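Local atomic coordinates of serine acetyltransferase (Entamoeba histolytica, PDB entry 3Q1X), a protein that probably catalyses the O-acetylation of L-serine in cysteine biosynthesis, and binds L-serine, as a hexapeptide-repeat transferase with a left-handed beta-helix. Residues Y6-Q11 and A91-L96. Residues are numbered along the deposited sequence; the frame is centred on the assembly and turned at random.
Sequences YSIAHQ and AILEKL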
loop_
_atom_site.group_PDB
_atom_site.type_symbol
_atom_site.label_atom_id
_atom_site.label_comp_id
_atom_site.label_asym_id
_atom_site.label_seq_id
_atom_site.Cartn_x
_atom_site.Cartn_y
_atom_site.Cartn_z
ATOM N N TYR A 6 23.641 -7.113 -26.280
ATOM C CA TYR A 6 23.246 -7.970 -27.396
ATOM C C TYR A 6 23.364 -9.464 -27.050
ATOM O O TYR A 6 22.466 -10.250 -27.374
ATOM C CB TYR A 6 24.033 -7.687 -28.689
ATOM C CG TYR A 6 23.842 -8.860 -29.618
ATOM C CD1 TYR A 6 22.708 -8.957 -30.430
ATOM C CD2 TYR A 6 24.725 -9.937 -29.600
ATOM C CE1 TYR A 6 22.498 -10.069 -31.235
ATOM C CE2 TYR A 6 24.512 -11.063 -30.401
ATOM C CZ TYR A 6 23.403 -11.117 -31.216
ATOM O OH TYR A 6 23.203 -12.225 -32.004
ATOM N N SER A 7 24.475 -9.846 -26.413
ATOM C CA SER A 7 24.731 -11.254 -26.081
ATOM C C SER A 7 23.760 -11.768 -25.031
ATOM O O SER A 7 23.284 -12.900 -25.122
ATOM C CB SER A 7 26.171 -11.471 -25.608
ATOM O OG SER A 7 26.356 -11.075 -24.251
ATOM N N ILE A 8 23.480 -10.926 -24.038
ATOM C CA ILE A 8 22.546 -11.285 -22.975
ATOM C C ILE A 8 21.115 -11.360 -23.518
ATOM O O ILE A 8 20.381 -12.288 -23.190
ATOM C CB ILE A 8 22.670 -10.340 -21.735
ATOM C CG1 ILE A 8 24.054 -10.480 -21.067
ATOM C CG2 ILE A 8 21.550 -10.580 -20.717
ATOM C CD1 ILE A 8 24.406 -11.878 -20.548
ATOM N N ALA A 9 20.725 -10.403 -24.361
ATOM C CA ALA A 9 19.397 -10.425 -24.986
ATOM C C ALA A 9 19.217 -11.629 -25.903
ATOM O O ALA A 9 18.121 -12.176 -26.007
ATOM C CB ALA A 9 19.139 -9.143 -25.756
ATOM N N HIS A 10 20.299 -12.029 -26.573
ATOM C CA HIS A 10 20.280 -13.240 -27.386
ATOM C C HIS A 10 19.994 -14.486 -26.537
ATOM O O HIS A 10 19.153 -15.301 -26.915
ATOM C CB HIS A 10 21.580 -13.413 -28.174
ATOM C CG HIS A 10 21.632 -14.689 -28.956
ATOM N ND1 HIS A 10 20.880 -14.895 -30.093
ATOM C CD2 HIS A 10 22.318 -15.837 -28.747
ATOM C CE1 HIS A 10 21.111 -16.110 -30.557
ATOM N NE2 HIS A 10 21.980 -16.703 -29.759
ATOM N N GLN A 11 20.695 -14.623 -25.407
ATOM C CA GLN A 11 20.509 -15.758 -24.492
ATOM C C GLN A 11 19.088 -15.801 -23.917
ATOM O O GLN A 11 18.434 -16.842 -23.960
ATOM C CB GLN A 11 21.559 -15.762 -23.368
ATOM C CG GLN A 11 21.321 -16.861 -22.327
ATOM C CD GLN A 11 22.499 -17.106 -21.397
ATOM O OE1 GLN A 11 23.429 -16.302 -21.312
ATOM N NE2 GLN A 11 22.447 -18.221 -20.670
ATOM N N ALA A 91 27.253 -6.429 -13.920
ATOM C CA ALA A 91 26.882 -7.506 -12.993
ATOM C C ALA A 91 25.411 -7.908 -13.076
ATOM O O ALA A 91 25.086 -9.099 -13.030
ATOM C CB ALA A 91 27.229 -7.136 -11.589
ATOM N N ILE A 92 24.518 -6.928 -13.178
ATOM C CA ILE A 92 23.101 -7.221 -13.427
ATOM C C ILE A 92 22.933 -8.005 -14.738
ATOM O O ILE A 92 22.341 -9.092 -14.759
ATOM C CB ILE A 92 22.226 -5.937 -13.485
ATOM C CG1 ILE A 92 22.164 -5.255 -12.122
ATOM C CG2 ILE A 92 20.809 -6.275 -13.922
ATOM C CD1 ILE A 92 21.738 -3.795 -12.177
ATOM N N LEU A 93 23.465 -7.446 -15.825
ATOM C CA LEU A 93 23.399 -8.100 -17.130
ATOM C C LEU A 93 23.878 -9.553 -17.064
ATOM O O LEU A 93 23.174 -10.463 -17.531
ATOM C CB LEU A 93 24.171 -7.294 -18.185
ATOM C CG LEU A 93 23.467 -6.047 -18.735
ATOM C CD1 LEU A 93 24.462 -5.123 -19.420
ATOM C CD2 LEU A 93 22.317 -6.414 -19.680
ATOM N N GLU A 94 25.045 -9.762 -16.454
ATOM C CA GLU A 94 25.606 -11.099 -16.223
ATOM C C GLU A 94 24.612 -12.082 -15.602
ATOM O O GLU A 94 24.507 -13.224 -16.053
ATOM C CB GLU A 94 26.842 -11.000 -15.332
ATOM C CG GLU A 94 27.627 -12.299 -15.216
ATOM C CD GLU A 94 28.706 -12.250 -14.143
ATOM O OE1 GLU A 94 29.065 -11.142 -13.677
ATOM O OE2 GLU A 94 29.203 -13.330 -13.761
ATOM N N LYS A 95 23.882 -11.619 -14.584
ATOM C CA LYS A 95 22.959 -12.464 -13.824
ATOM C C LYS A 95 21.566 -12.626 -14.432
ATOM O O LYS A 95 20.780 -13.427 -13.937
ATOM C CB LYS A 95 22.808 -11.920 -12.393
ATOM C CG LYS A 95 24.042 -12.064 -11.519
ATOM C CD LYS A 95 24.129 -13.440 -10.866
ATOM C CE LYS A 95 25.458 -13.591 -10.154
ATOM N NZ LYS A 95 26.586 -13.778 -11.116
ATOM N N LEU A 96 21.234 -11.881 -15.488
ATOM C CA LEU A 96 19.841 -11.904 -15.988
ATOM C C LEU A 96 19.335 -13.282 -16.444
ATOM O O LEU A 96 18.173 -13.629 -16.167
ATOM C CB LEU A 96 19.590 -10.827 -17.060
ATOM C CG LEU A 96 19.632 -9.393 -16.529
ATOM C CD1 LEU A 96 19.473 -8.397 -17.674
ATOM C CD2 LEU A 96 18.562 -9.152 -15.468
#
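The flat group at this contact is the Leu93 peptide, and Ile8 comes to one face of it, at the oxygen end. Three Ile8 carbons, CG1, CG2 and CD1, each come to 3.6 Å from Leu93 O, all displaced to the same side of the plane through Leu93 C, Leu93 O and Glu94 N. CG1 stands about 3.5 Å from that plane, just beyond the oxygen. From the other face Leu96 N donates to Leu93 O at 3.2 Å within its own helix, which gives the carbonyl oxygen of buried Leu93 a polar partner while the isoleucine packs against it. The Ile8 torsions bring all three carbons to the one oxygen: CG2 is anti to the backbone N, CG1 lies beside that N (chi1 -65°), anti to the carbonyl carbon, and chi2 of -60° turns CD1 back to Leu93 O. Apolar contacts flank the carbonyl, with Ile8 CG1 4.3 Å from Leu93 CB and Ile8 CG2 4.2 Å from Leu96 CB, the latter two side chains crossing at about a right angle. Ile8 and Leu93 have the nearest CA atoms, 6.7 Å apart. The contact thus joins helix 2-18 to helix 82-113 by one isoleucine lodged against backbone. Helix 59-79 also packs here, through Ala62 on Ala9 and Leu65 on both Leu93 and Leu96, while helix 128-144 meets Leu96 through Ile138, all within a helical region separate from the beta-helix strands.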